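Local coordinates for protein glutamyl-tRNA synthetase (Methanothermobacter thermautotrophicus, PDB 3AII) that probably couples glutamate, activated by ATP as glutamyl-adenylate, to the acceptor end of tRNA(Glu) and, as a non-discriminating synthetase, also to that of tRNA(Gln), at residues A[177-182]-A[220-225]; A[239-244]-A[248-253]; A[305-308]-A[314-317]. One frame throughout, in Å; residues are numbered along the deposited sequence.

Interaction 1 (A[177-182]-A[220-225]); sequences EYTEKL and QRWREM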
ATOM      1  N   GLU A 177       4.680  12.662  31.898  1.00 15.57           N
ATOM      2  CA  GLU A 177       3.696  12.784  32.975  1.00 14.75           C
ATOM      3  C   GLU A 177       3.232  11.409  33.434  1.00 14.38           C
ATOM      4  O   GLU A 177       3.187  11.108  34.648  1.00 18.25           O
ATOM      5  CB  GLU A 177       2.485  13.594  32.492  1.00 17.54           C
ATOM      6  CG  GLU A 177       1.392  13.765  33.542  1.00 22.86           C
ATOM      7  CD  GLU A 177       0.110  14.342  32.956  1.00 42.07           C
ATOM      8  OE1 GLU A 177       0.169  14.922  31.848  1.00 34.73           O
ATOM      9  OE2 GLU A 177      -0.957  14.211  33.597  1.00 38.36           O
ATOM     10  N   TYR A 178       2.887  10.561  32.473  1.00 17.25           N
ATOM     11  CA  TYR A 178       2.387   9.242  32.828  1.00 17.30           C
ATOM     12  C   TYR A 178       3.481   8.272  33.247  1.00 14.86           C
ATOM     13  O   TYR A 178       3.201   7.310  33.931  1.00 17.05           O
ATOM     14  CB  TYR A 178       1.423   8.681  31.765  1.00 17.37           C
ATOM     15  CG  TYR A 178       0.101   9.386  31.905  1.00 14.33           C
ATOM     16  CD1 TYR A 178      -0.828   8.957  32.838  1.00 21.15           C
ATOM     17  CD2 TYR A 178      -0.169  10.544  31.189  1.00 16.77           C
ATOM     18  CE1 TYR A 178      -2.020   9.632  33.021  1.00 18.10           C
ATOM     19  CE2 TYR A 178      -1.366  11.237  31.380  1.00 22.19           C
ATOM     20  CZ  TYR A 178      -2.280  10.760  32.300  1.00 21.60           C
ATOM     21  OH  TYR A 178      -3.471  11.425  32.495  1.00 22.62           O
ATOM     22  N   THR A 179       4.724   8.537  32.847  1.00 14.19           N
ATOM     23  CA  THR A 179       5.852   7.790  33.416  1.00 12.59           C
ATOM     24  C   THR A 179       5.981   8.084  34.913  1.00 13.66           C
ATOM     25  O   THR A 179       6.161   7.165  35.718  1.00 16.03           O
ATOM     26  CB  THR A 179       7.170   8.132  32.704  1.00 16.12           C
ATOM     27  OG1 THR A 179       7.095   7.653  31.354  1.00 15.26           O
ATOM     28  CG2 THR A 179       8.354   7.461  33.399  1.00 17.32           C
ATOM     29  N   GLU A 180       5.927   9.364  35.273  1.00 14.13           N
ATOM     30  CA  GLU A 180       5.993   9.777  36.686  1.00 13.35           C
ATOM     31  C   GLU A 180       4.824   9.189  37.484  1.00 17.90           C
ATOM     32  O   GLU A 180       5.000   8.717  38.603  1.00 20.31           O
ATOM     33  CB  GLU A 180       6.037  11.304  36.815  1.00 16.63           C
ATOM     34  CG  GLU A 180       7.300  11.926  36.211  1.00 21.81           C
ATOM     35  CD  GLU A 180       7.735  13.214  36.898  1.00 39.33           C
ATOM     36  OE1 GLU A 180       6.914  13.828  37.618  1.00 37.53           O
ATOM     37  OE2 GLU A 180       8.908  13.609  36.715  1.00 45.73           O
ATOM     38  N   LYS A 181       3.633   9.188  36.893  1.00 15.70           N
ATOM     39  CA  LYS A 181       2.472   8.629  37.584  1.00 17.76           C
ATOM     40  C   LYS A 181       2.619   7.126  37.776  1.00 20.24           C
ATOM     41  O   LYS A 181       2.270   6.588  38.836  1.00 19.63           O
ATOM     42  CB  LYS A 181       1.175   8.948  36.826  1.00 17.63           C
ATOM     43  CG  LYS A 181       0.712  10.395  37.028  1.00 26.36           C
ATOM     44  CD  LYS A 181      -0.565  10.694  36.252  1.00 31.04           C
ATOM     45  CE  LYS A 181      -0.972  12.160  36.413  1.00 37.23           C
ATOM     46  NZ  LYS A 181      -2.181  12.489  35.613  1.00 45.78           N
ATOM     47  N   LEU A 182       3.141   6.448  36.759  1.00 17.41           N
ATOM     48  CA  LEU A 182       3.315   5.010  36.823  1.00 14.02           C
ATOM     49  C   LEU A 182       4.325   4.651  37.915  1.00 18.52           C
ATOM     50  O   LEU A 182       4.141   3.694  38.656  1.00 19.25           O
ATOM     51  CB  LEU A 182       3.783   4.470  35.470  1.00 16.76           C
ATOM     52  CG  LEU A 182       4.021   2.965  35.327  1.00 18.27           C
ATOM     53  CD1 LEU A 182       2.749   2.184  35.615  1.00 22.45           C
ATOM     54  CD2 LEU A 182       4.566   2.632  33.932  1.00 16.27           C
ATOM     55  N   GLN A 220      14.051  10.580  41.040  1.00 20.20           N
ATOM     56  CA  GLN A 220      15.349  11.216  40.860  1.00 19.78           C
ATOM     57  C   GLN A 220      16.120  10.586  39.687  1.00 18.86           C
ATOM     58  O   GLN A 220      16.698  11.298  38.870  1.00 20.21           O
ATOM     59  CB  GLN A 220      16.163  11.130  42.160  1.00 25.18           C
ATOM     60  CG  GLN A 220      17.618  11.536  42.009  1.00 22.90           C
ATOM     61  CD  GLN A 220      17.787  13.000  41.704  1.00 30.68           C
ATOM     62  OE1 GLN A 220      16.963  13.830  42.094  1.00 42.92           O
ATOM     63  NE2 GLN A 220      18.867  13.335  41.006  1.00 35.53           N
ATOM     64  N   ARG A 221      16.119   9.260  39.605  1.00 18.47           N
ATOM     65  CA  ARG A 221      16.792   8.582  38.498  1.00 20.32           C
ATOM     66  C   ARG A 221      16.128   8.931  37.174  1.00 19.36           C
ATOM     67  O   ARG A 221      16.797   9.071  36.148  1.00 18.90           O
ATOM     68  CB  ARG A 221      16.737   7.073  38.666  1.00 17.12           C
ATOM     69  CG  ARG A 221      17.599   6.518  39.804  1.00 22.73           C
ATOM     70  CD  ARG A 221      17.710   5.015  39.624  1.00 23.68           C
ATOM     71  NE  ARG A 221      18.693   4.395  40.511  1.00 27.94           N
ATOM     72  CZ  ARG A 221      19.091   3.134  40.394  1.00 31.05           C
ATOM     73  NH1 ARG A 221      18.593   2.375  39.426  1.00 25.12           N
ATOM     74  NH2 ARG A 221      19.990   2.632  41.234  1.00 31.10           N
ATOM     75  N   TRP A 222      14.804   9.043  37.209  1.00 18.67           N
ATOM     76  CA  TRP A 222      14.030   9.394  36.017  1.00 20.51           C
ATOM     77  C   TRP A 222      14.470  10.756  35.513  1.00 16.81           C
ATOM     78  O   TRP A 222      14.762  10.929  34.326  1.00 17.58           O
ATOM     79  CB  TRP A 222      12.520   9.364  36.323  1.00 17.31           C
ATOM     80  CG  TRP A 222      11.633  10.085  35.327  1.00 18.66           C
ATOM     81  CD1 TRP A 222      10.840  11.176  35.571  1.00 19.46           C
ATOM     82  CD2 TRP A 222      11.463   9.772  33.943  1.00 15.77           C
ATOM     83  NE1 TRP A 222      10.185  11.556  34.434  1.00 18.34           N
ATOM     84  CE2 TRP A 222      10.545  10.714  33.412  1.00 15.11           C
ATOM     85  CE3 TRP A 222      11.989   8.788  33.099  1.00 14.86           C
ATOM     86  CZ2 TRP A 222      10.136  10.696  32.083  1.00 14.12           C
ATOM     87  CZ3 TRP A 222      11.591   8.775  31.767  1.00 14.10           C
ATOM     88  CH2 TRP A 222      10.675   9.723  31.271  1.00 15.66           C
ATOM     89  N   ARG A 223      14.559  11.725  36.421  1.00 18.03           N
ATOM     90  CA  ARG A 223      14.912  13.079  36.019  1.00 18.33           C
ATOM     91  C   ARG A 223      16.336  13.113  35.488  1.00 18.86           C
ATOM     92  O   ARG A 223      16.660  13.868  34.564  1.00 21.18           O
ATOM     93  CB  ARG A 223      14.715  14.046  37.195  1.00 24.33           C
ATOM     94  CG  ARG A 223      13.239  14.290  37.472  1.00 26.28           C
ATOM     95  CD  ARG A 223      13.010  15.378  38.522  1.00 38.26           C
ATOM     96  NE  ARG A 223      11.596  15.747  38.573  1.00 60.28           N
ATOM     97  CZ  ARG A 223      10.861  15.771  39.680  1.00 67.99           C
ATOM     98  NH1 ARG A 223      11.403  15.458  40.850  1.00 45.92           N
ATOM     99  NH2 ARG A 223       9.582  16.116  39.617  1.00 48.50           N
ATOM    100  N   GLU A 224      17.173  12.234  36.021  1.00 18.88           N
ATOM    101  CA  GLU A 224      18.559  12.177  35.587  1.00 18.06           C
ATOM    102  C   GLU A 224      18.701  11.658  34.162  1.00 20.59           C
ATOM    103  O   GLU A 224      19.640  12.032  33.456  1.00 20.28           O
ATOM    104  CB  GLU A 224      19.374  11.298  36.528  1.00 21.70           C
ATOM    105  CG  GLU A 224      19.524  11.876  37.918  1.00 28.94           C
ATOM    106  CD  GLU A 224      20.234  10.914  38.845  1.00 34.10           C
ATOM    107  OE1 GLU A 224      20.288  11.193  40.058  1.00 27.90           O
ATOM    108  OE2 GLU A 224      20.730   9.879  38.346  1.00 31.44           O
ATOM    109  N   MET A 225      17.767  10.811  33.732  1.00 17.75           N
ATOM    110  CA  MET A 225      17.832  10.245  32.381  1.00 17.93           C
ATOM    111  C   MET A 225      17.916  11.318  31.310  1.00 16.33           C
ATOM    112  O   MET A 225      18.463  11.094  30.241  1.00 17.21           O
ATOM    113  CB  MET A 225      16.642   9.322  32.108  1.00 18.27           C
ATOM    114  CG  MET A 225      16.728   7.992  32.838  1.00 17.54           C
ATOM    115  SD  MET A 225      15.323   6.891  32.520  1.00 18.95           S
ATOM    116  CE  MET A 225      15.466   6.615  30.759  1.00 19.27           C
TER
HETATM  117  O   HOH W   1       8.899  13.908  33.800  1.00 34.89           O
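Trp222 leaves its helix with CG anti to the backbone N (chi1 163°), which swings the indole across to helix 172-184, where the methyl CG2 of Thr179, anti to its own backbone N while OG1 sits at chi1 -67°, is the branch that faces the ring. The methyl settles over one face of the indole, 3.6 Å from CG2 to the centroid of the six-membered ring of Trp222. It stands almost exactly on the ring normal, a CH-pi contact with the methyl carbon directly above the six-membered ring. The other branch of Thr179 is used within its helix: OG1 is hydrogen-bonded to the carbonyl O of Tyr175. The two helices run nearly antiparallel, at 157° between the segment axes, and lie 11.2 Å apart, a spacing that the indole of Trp222 reaches across to meet Thr179 and Glu180. Glu180 meets the same ring differently. Its carboxylate comes to the edge of the indole near the ring plane, turned steeply against it, with OE2 3.3 Å from CD1 of Trp222. One water joins the two groups, accepting from Trp222 NE1 at 2.8 Å and donating to Glu180 OE2 at 2.9 Å. Arg223, the residue after Trp222, brings NH2 to 3.9 Å from OE2 of Glu180. This salt bridge is long, and because the oxygen lies well out of the guanidinium plane it joins charges without an N-H aimed at it. Met254 of strand 252-256 touches both Thr179 and Trp222, so the helix pair packs on that antiparallel sheet. The contact thus grades from apolar packing to a hydrated, charged margin: the indole N-H is satisfied through water, and the nearby arginine probably helps to stabilise the negative charge of Glu180.

Interaction 2 (A[239-244]-A[248-253]); sequences TDLNHP and IRDWVS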
ATOM      1  N   THR A 239       6.274  -6.084  35.745  1.00 23.74           N
ATOM      2  CA  THR A 239       5.285  -7.089  35.378  1.00 21.19           C
ATOM      3  C   THR A 239       5.453  -8.307  36.276  1.00 24.45           C
ATOM      4  O   THR A 239       5.285  -8.201  37.482  1.00 30.11           O
ATOM      5  CB  THR A 239       5.358  -7.457  33.890  1.00 27.50           C
ATOM      6  OG1 THR A 239       6.610  -8.091  33.602  1.00 23.65           O
ATOM      7  CG2 THR A 239       5.229  -6.188  33.043  1.00 20.34           C
ATOM      8  N   ASP A 240       5.777  -9.447  35.685  1.00 25.85           N
ATOM      9  CA  ASP A 240       5.992 -10.682  36.429  1.00 29.36           C
ATOM     10  C   ASP A 240       7.344 -11.225  36.005  1.00 30.87           C
ATOM     11  O   ASP A 240       7.526 -11.583  34.846  1.00 29.78           O
ATOM     12  CB  ASP A 240       4.886 -11.687  36.093  1.00 32.60           C
ATOM     13  CG  ASP A 240       5.206 -13.101  36.559  1.00 40.79           C
ATOM     14  OD1 ASP A 240       6.129 -13.276  37.378  1.00 42.02           O
ATOM     15  OD2 ASP A 240       4.524 -14.044  36.102  1.00 53.57           O
ATOM     16  N   LEU A 241       8.301 -11.267  36.930  1.00 27.95           N
ATOM     17  CA  LEU A 241       9.636 -11.746  36.577  1.00 35.05           C
ATOM     18  C   LEU A 241       9.646 -13.245  36.286  1.00 38.18           C
ATOM     19  O   LEU A 241      10.622 -13.776  35.761  1.00 30.93           O
ATOM     20  CB  LEU A 241      10.664 -11.411  37.656  1.00 33.85           C
ATOM     21  CG  LEU A 241      11.096  -9.951  37.796  1.00 27.00           C
ATOM     22  CD1 LEU A 241      12.177  -9.835  38.851  1.00 32.06           C
ATOM     23  CD2 LEU A 241      11.581  -9.392  36.469  1.00 40.64           C
ATOM     24  N   ASN A 242       8.554 -13.922  36.620  1.00 36.85           N
ATOM     25  CA  ASN A 242       8.443 -15.344  36.332  1.00 40.11           C
ATOM     26  C   ASN A 242       7.488 -15.660  35.188  1.00 47.21           C
ATOM     27  O   ASN A 242       7.037 -16.796  35.046  1.00 37.67           O
ATOM     28  CB  ASN A 242       8.040 -16.111  37.591  1.00 36.66           C
ATOM     29  CG  ASN A 242       9.154 -16.163  38.606  1.00 45.21           C
ATOM     30  OD1 ASN A 242       9.121 -15.470  39.622  1.00 48.52           O
ATOM     31  ND2 ASN A 242      10.164 -16.971  38.323  1.00 31.98           N
ATOM     32  N   HIS A 243       7.185 -14.656  34.373  1.00 35.61           N
ATOM     33  CA  HIS A 243       6.270 -14.840  33.254  1.00 30.01           C
ATOM     34  C   HIS A 243       6.790 -15.914  32.300  1.00 29.44           C
ATOM     35  O   HIS A 243       7.970 -15.921  31.951  1.00 36.05           O
ATOM     36  CB  HIS A 243       6.071 -13.529  32.490  1.00 31.17           C
ATOM     37  CG  HIS A 243       4.822 -13.496  31.668  1.00 30.05           C
ATOM     38  ND1 HIS A 243       4.671 -14.233  30.512  1.00 31.52           N
ATOM     39  CD2 HIS A 243       3.663 -12.814  31.834  1.00 30.79           C
ATOM     40  CE1 HIS A 243       3.471 -14.010  30.005  1.00 35.90           C
ATOM     41  NE2 HIS A 243       2.839 -13.152  30.787  1.00 35.82           N
ATOM     42  N   PRO A 244       5.900 -16.819  31.867  1.00 42.94           N
ATOM     43  CA  PRO A 244       6.235 -17.856  30.886  1.00 46.34           C
ATOM     44  C   PRO A 244       6.940 -17.288  29.653  1.00 48.50           C
ATOM     45  O   PRO A 244       7.812 -17.945  29.085  1.00 45.92           O
ATOM     46  CB  PRO A 244       4.866 -18.421  30.499  1.00 45.72           C
ATOM     47  CG  PRO A 244       4.027 -18.214  31.706  1.00 47.19           C
ATOM     48  CD  PRO A 244       4.507 -16.932  32.339  1.00 45.41           C
ATOM     49  N   ILE A 248       8.026 -10.526  28.108  1.00 31.31           N
ATOM     50  CA  ILE A 248       7.040  -9.745  28.848  1.00 34.46           C
ATOM     51  C   ILE A 248       7.567  -9.339  30.234  1.00 29.08           C
ATOM     52  O   ILE A 248       7.016  -8.445  30.894  1.00 24.82           O
ATOM     53  CB  ILE A 248       5.704 -10.516  28.938  1.00 24.47           C
ATOM     54  CG1 ILE A 248       5.164 -10.772  27.526  1.00 31.35           C
ATOM     55  CG2 ILE A 248       4.688  -9.751  29.772  1.00 27.61           C
ATOM     56  CD1 ILE A 248       3.897 -11.586  27.505  1.00 45.23           C
ATOM     57  N   ARG A 249       8.650  -9.981  30.660  1.00 24.72           N
ATOM     58  CA  ARG A 249       9.253  -9.712  31.963  1.00 25.88           C
ATOM     59  C   ARG A 249       9.877  -8.315  32.060  1.00 21.60           C
ATOM     60  O   ARG A 249      10.848  -8.010  31.370  1.00 26.07           O
ATOM     61  CB  ARG A 249      10.303 -10.777  32.290  1.00 29.23           C
ATOM     62  CG  ARG A 249       9.721 -12.171  32.485  1.00 35.14           C
ATOM     63  CD  ARG A 249      10.820 -13.188  32.757  1.00 32.57           C
ATOM     64  NE  ARG A 249      10.293 -14.549  32.745  1.00 33.84           N
ATOM     65  CZ  ARG A 249      10.991 -15.624  33.098  1.00 41.26           C
ATOM     66  NH1 ARG A 249      12.253 -15.498  33.494  1.00 40.90           N
ATOM     67  NH2 ARG A 249      10.425 -16.823  33.056  1.00 45.14           N
ATOM     68  N   ASP A 250       9.301  -7.476  32.915  1.00 21.94           N
ATOM     69  CA  ASP A 250       9.750  -6.090  33.115  1.00 22.72           C
ATOM     70  C   ASP A 250      10.229  -5.378  31.843  1.00 24.56           C
ATOM     71  O   ASP A 250      11.377  -4.936  31.750  1.00 21.32           O
ATOM     72  CB  ASP A 250      10.822  -6.008  34.206  1.00 21.01           C
ATOM     73  CG  ASP A 250      10.260  -6.270  35.603  1.00 19.49           C
ATOM     74  OD1 ASP A 250       9.125  -6.783  35.707  1.00 24.16           O
ATOM     75  OD2 ASP A 250      10.949  -5.946  36.585  1.00 22.53           O
ATOM     76  N   TRP A 251       9.324  -5.235  30.884  1.00 17.98           N
ATOM     77  CA  TRP A 251       9.669  -4.673  29.590  1.00 16.48           C
ATOM     78  C   TRP A 251       9.937  -3.166  29.654  1.00 19.38           C
ATOM     79  O   TRP A 251       9.465  -2.468  30.559  1.00 19.65           O
ATOM     80  CB  TRP A 251       8.577  -5.013  28.565  1.00 21.37           C
ATOM     81  CG  TRP A 251       7.184  -4.556  28.920  1.00 18.44           C
ATOM     82  CD1 TRP A 251       6.230  -5.258  29.613  1.00 17.54           C
ATOM     83  CD2 TRP A 251       6.568  -3.314  28.542  1.00 19.50           C
ATOM     84  NE1 TRP A 251       5.076  -4.509  29.719  1.00 21.51           N
ATOM     85  CE2 TRP A 251       5.255  -3.319  29.060  1.00 19.59           C
ATOM     86  CE3 TRP A 251       7.006  -2.202  27.814  1.00 18.60           C
ATOM     87  CZ2 TRP A 251       4.370  -2.247  28.874  1.00 16.14           C
ATOM     88  CZ3 TRP A 251       6.128  -1.134  27.633  1.00 18.85           C
ATOM     89  CH2 TRP A 251       4.827  -1.163  28.166  1.00 19.19           C
ATOM     90  N   VAL A 252      10.702  -2.678  28.682  1.00 17.22           N
ATOM     91  CA  VAL A 252      11.161  -1.291  28.656  1.00 16.78           C
ATOM     92  C   VAL A 252      10.120  -0.320  28.095  1.00 14.87           C
ATOM     93  O   VAL A 252       9.620  -0.497  26.978  1.00 16.00           O
ATOM     94  CB  VAL A 252      12.447  -1.166  27.818  1.00 19.65           C
ATOM     95  CG1 VAL A 252      12.853   0.285  27.661  1.00 18.57           C
ATOM     96  CG2 VAL A 252      13.566  -1.959  28.462  1.00 20.65           C
ATOM     97  N   SER A 253       9.802   0.711  28.877  1.00 15.46           N
ATOM     98  CA  SER A 253       8.836   1.726  28.463  1.00 14.88           C
ATOM     99  C   SER A 253       9.469   3.019  27.974  1.00 17.31           C
ATOM    100  O   SER A 253       8.846   3.753  27.205  1.00 15.35           O
ATOM    101  CB  SER A 253       7.856   2.043  29.597  1.00 15.07           C
ATOM    102  OG  SER A 253       8.528   2.567  30.738  1.00 15.53           O
TER
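The His243 ring receives Ile248 on one face, CG2 lying 4.0 Å from the ring centroid in a CH-pi contact, while the guanidinium of Arg249 has Asn242 CA and Leu241 O over one face and His243 O at its edge. These groups pack inside the long connection of a beta hairpin, between the adjacent antiparallel strands 234-237 and 252-256. A type I beta turn from Asp240 to His243 shapes its first half, and Asp240 OD1, accepting from the backbone N of Asn242, adds an Asx turn. Arg249 takes hold of this turn side-on. Its NE and NH2 both donate to His243 O, each at 2.8 Å and in the guanidinium plane, NE on a lone pair of the carbonyl and NH2 from above the carbonyl plane; with NH1 bonded to Lys202 O, the rotation of the group is probably fixed. Asp250 holds the start of the connection, OD1 accepting an almost straight bond (175°) from Thr239 N at 2.9 Å, although from above the carboxylate plane. Its OD2 is taken by Tyr189 and by a salt bridge to Arg211, and Leu241 CD2 packs 3.5 Å from Asp250 CG. With chi1 at 65°, Thr239 places OG1 between its backbone N and carbonyl carbon, facing the other arm, and turns CG2 obliquely to the Trp251 indole. That hydroxyl donates to Ile248 O at 2.8 Å from OG1.

Interaction 3 (A[305-308]-A[314-317]); sequences YLYR and PPEF
Apolar packing of an aromatic ring against two successive prolines joins helix 299-310 to the approach of strand 316-318, the next element along the chain, and no hydrogen bond crosses between the two segments. Tyr307 carries the helix side. Pro314 lies over one face of its ring, the CA standing 3.8 Å from the centroid of Tyr307 and 18° off the normal, a CH-pi contact made by the backbone carbon rather than by the pyrrolidine tip. The proline ring adds its CB, 4.0 Å from CG of Tyr307. Pro315 continues the same surface toward the phenol end, where its CD is 3.4 Å from CZ and 3.2 Å from OH of Tyr307. The prolines are thus strung along the length of the tyrosine, one near its root and the other near its hydroxyl. Beyond the segments, Tyr307 also touches Ala279 and Asp282 of helix 274-284, while Pro315 and Phe317 rest on Val290. Strand 316-318 pairs in parallel with strand 289-291, and helix 299-310 lies between them in sequence: the arrangement is that of a beta-alpha-beta crossover, the repeating unit of the Rossmann-type catalytic domain of class I synthetases.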
ATOM      1  N   TYR A 305      -0.362  -4.850  31.665  1.00 24.18           N
ATOM      2  CA  TYR A 305       0.270  -4.482  32.935  1.00 23.40           C
ATOM      3  C   TYR A 305       0.228  -2.987  33.211  1.00 19.01           C
ATOM      4  O   TYR A 305       0.093  -2.556  34.352  1.00 24.62           O
ATOM      5  CB  TYR A 305       1.722  -4.967  32.983  1.00 21.60           C
ATOM      6  CG  TYR A 305       1.837  -6.460  33.152  1.00 21.75           C
ATOM      7  CD1 TYR A 305       2.000  -7.293  32.051  1.00 21.18           C
ATOM      8  CD2 TYR A 305       1.781  -7.037  34.411  1.00 24.58           C
ATOM      9  CE1 TYR A 305       2.094  -8.660  32.202  1.00 26.35           C
ATOM     10  CE2 TYR A 305       1.877  -8.402  34.567  1.00 17.94           C
ATOM     11  CZ  TYR A 305       2.031  -9.206  33.466  1.00 25.22           C
ATOM     12  OH  TYR A 305       2.126 -10.565  33.626  1.00 25.66           O
ATOM     13  N   LEU A 306       0.352  -2.202  32.148  1.00 20.24           N
ATOM     14  CA  LEU A 306       0.288  -0.750  32.258  0.51 20.69           C
ATOM     15  C   LEU A 306      -1.095  -0.306  32.679  1.00 15.87           C
ATOM     16  O   LEU A 306      -1.244   0.487  33.608  1.00 20.64           O
ATOM     17  CB  LEU A 306       0.605  -0.099  30.915  0.51 20.30           C
ATOM     18  CG  LEU A 306       2.056  -0.041  30.472  0.51 20.88           C
ATOM     19  CD1 LEU A 306       2.109   0.560  29.078  0.51 12.92           C
ATOM     20  CD2 LEU A 306       2.867   0.790  31.441  0.51 24.24           C
ATOM     21  N   TYR A 307      -2.110  -0.825  31.984  1.00 18.58           N
ATOM     22  CA  TYR A 307      -3.501  -0.503  32.291  1.00 18.07           C
ATOM     23  C   TYR A 307      -3.778  -0.885  33.741  1.00 19.53           C
ATOM     24  O   TYR A 307      -4.348  -0.119  34.499  1.00 22.35           O
ATOM     25  CB  TYR A 307      -4.462  -1.255  31.368  1.00 19.54           C
ATOM     26  CG  TYR A 307      -4.578  -0.704  29.957  1.00 18.52           C
ATOM     27  CD1 TYR A 307      -5.419   0.369  29.682  1.00 19.92           C
ATOM     28  CD2 TYR A 307      -3.855  -1.266  28.915  1.00 17.69           C
ATOM     29  CE1 TYR A 307      -5.546   0.867  28.389  1.00 19.21           C
ATOM     30  CE2 TYR A 307      -3.966  -0.765  27.603  1.00 21.02           C
ATOM     31  CZ  TYR A 307      -4.813   0.302  27.363  1.00 19.66           C
ATOM     32  OH  TYR A 307      -4.941   0.797  26.085  1.00 22.38           O
ATOM     33  N   ARG A 308      -3.345  -2.083  34.109  1.00 20.54           N
ATOM     34  CA  ARG A 308      -3.457  -2.576  35.481  0.55 22.54           C
ATOM     35  C   ARG A 308      -2.891  -1.600  36.509  1.00 25.34           C
ATOM     36  O   ARG A 308      -3.576  -1.176  37.461  1.00 22.76           O
ATOM     37  CB  ARG A 308      -2.699  -3.899  35.609  0.55 24.60           C
ATOM     38  CG  ARG A 308      -3.436  -5.122  35.117  0.55 37.14           C
ATOM     39  CD  ARG A 308      -2.654  -6.366  35.502  0.55 36.86           C
ATOM     40  NE  ARG A 308      -2.002  -6.206  36.801  0.55 27.80           N
ATOM     41  CZ  ARG A 308      -1.220  -7.124  37.360  0.55 37.22           C
ATOM     42  NH1 ARG A 308      -0.663  -6.897  38.541  0.55 48.85           N
ATOM     43  NH2 ARG A 308      -1.002  -8.270  36.735  0.55 23.59           N
ATOM     44  N   PRO A 314      -8.717  -1.726  29.971  1.00 25.43           N
ATOM     45  CA  PRO A 314      -8.167  -1.814  28.618  1.00 22.19           C
ATOM     46  C   PRO A 314      -9.277  -1.829  27.576  1.00 23.21           C
ATOM     47  O   PRO A 314     -10.418  -2.181  27.882  1.00 25.00           O
ATOM     48  CB  PRO A 314      -7.429  -3.159  28.609  1.00 31.93           C
ATOM     49  CG  PRO A 314      -7.678  -3.788  29.963  1.00 31.07           C
ATOM     50  CD  PRO A 314      -8.770  -3.035  30.638  1.00 31.77           C
ATOM     51  N   PRO A 315      -8.949  -1.451  26.339  1.00 22.78           N
ATOM     52  CA  PRO A 315      -9.917  -1.582  25.241  1.00 17.68           C
ATOM     53  C   PRO A 315     -10.095  -3.043  24.835  1.00 21.88           C
ATOM     54  O   PRO A 315      -9.264  -3.887  25.173  1.00 28.32           O
ATOM     55  CB  PRO A 315      -9.251  -0.803  24.105  1.00 20.34           C
ATOM     56  CG  PRO A 315      -7.779  -0.914  24.388  1.00 25.73           C
ATOM     57  CD  PRO A 315      -7.639  -0.944  25.884  1.00 27.88           C
ATOM     58  N   GLU A 316     -11.171  -3.352  24.117  1.00 23.11           N
ATOM     59  CA  GLU A 316     -11.268  -4.660  23.490  1.00 26.37           C
ATOM     60  C   GLU A 316     -10.111  -4.818  22.512  1.00 39.80           C
ATOM     61  O   GLU A 316      -9.743  -3.869  21.820  1.00 24.66           O
ATOM     62  CB  GLU A 316     -12.611  -4.830  22.772  1.00 27.85           C
ATOM     63  CG  GLU A 316     -13.808  -4.783  23.710  1.00 42.09           C
ATOM     64  CD  GLU A 316     -13.869  -5.980  24.646  1.00 37.13           C
ATOM     65  OE1 GLU A 316     -13.400  -7.071  24.252  1.00 46.07           O
ATOM     66  OE2 GLU A 316     -14.393  -5.830  25.769  1.00 59.25           O
ATOM     67  N   PHE A 317      -9.518  -6.008  22.479  1.00 34.62           N
ATOM     68  CA  PHE A 317      -8.417  -6.295  21.562  1.00 38.11           C
ATOM     69  C   PHE A 317      -8.852  -7.324  20.531  1.00 52.43           C
ATOM     70  O   PHE A 317      -9.281  -8.420  20.881  1.00 42.43           O
ATOM     71  CB  PHE A 317      -7.188  -6.810  22.318  1.00 53.77           C
ATOM     72  CG  PHE A 317      -6.409  -5.736  23.032  1.00 50.62           C
ATOM     73  CD1 PHE A 317      -5.447  -4.995  22.360  1.00 43.67           C
ATOM     74  CD2 PHE A 317      -6.628  -5.479  24.381  1.00 42.81           C
ATOM     75  CE1 PHE A 317      -4.726  -4.009  23.018  1.00 47.05           C
ATOM     76  CE2 PHE A 317      -5.910  -4.502  25.042  1.00 38.58           C
ATOM     77  CZ  PHE A 317      -4.955  -3.763  24.362  1.00 42.03           C
TER

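In the fold
All three contacts lie in the class I catalytic region, one after another along the chain without overlap. Helix 299-310 connects them. Its Tyr305 packs on Thr239, His243 and Ile248 of interaction 2; Leu306, in the conformer given, meets Leu182 of interaction 1 and Trp251; the next residue, Tyr307, serves interaction 3. The centres of interactions 2 and 3 are about 15 Å apart; that of interaction 1 lies about 19 Å from interaction 2 and about 21 Å from interaction 3. Interaction 1 packs on strand 252-256 and interaction 2 runs into it, the Asp250 side chain about 8 Å from the zinc ion. Through helix 299-310 the hairpin probably packs as one body with parallel strands 289-291 and 316-318.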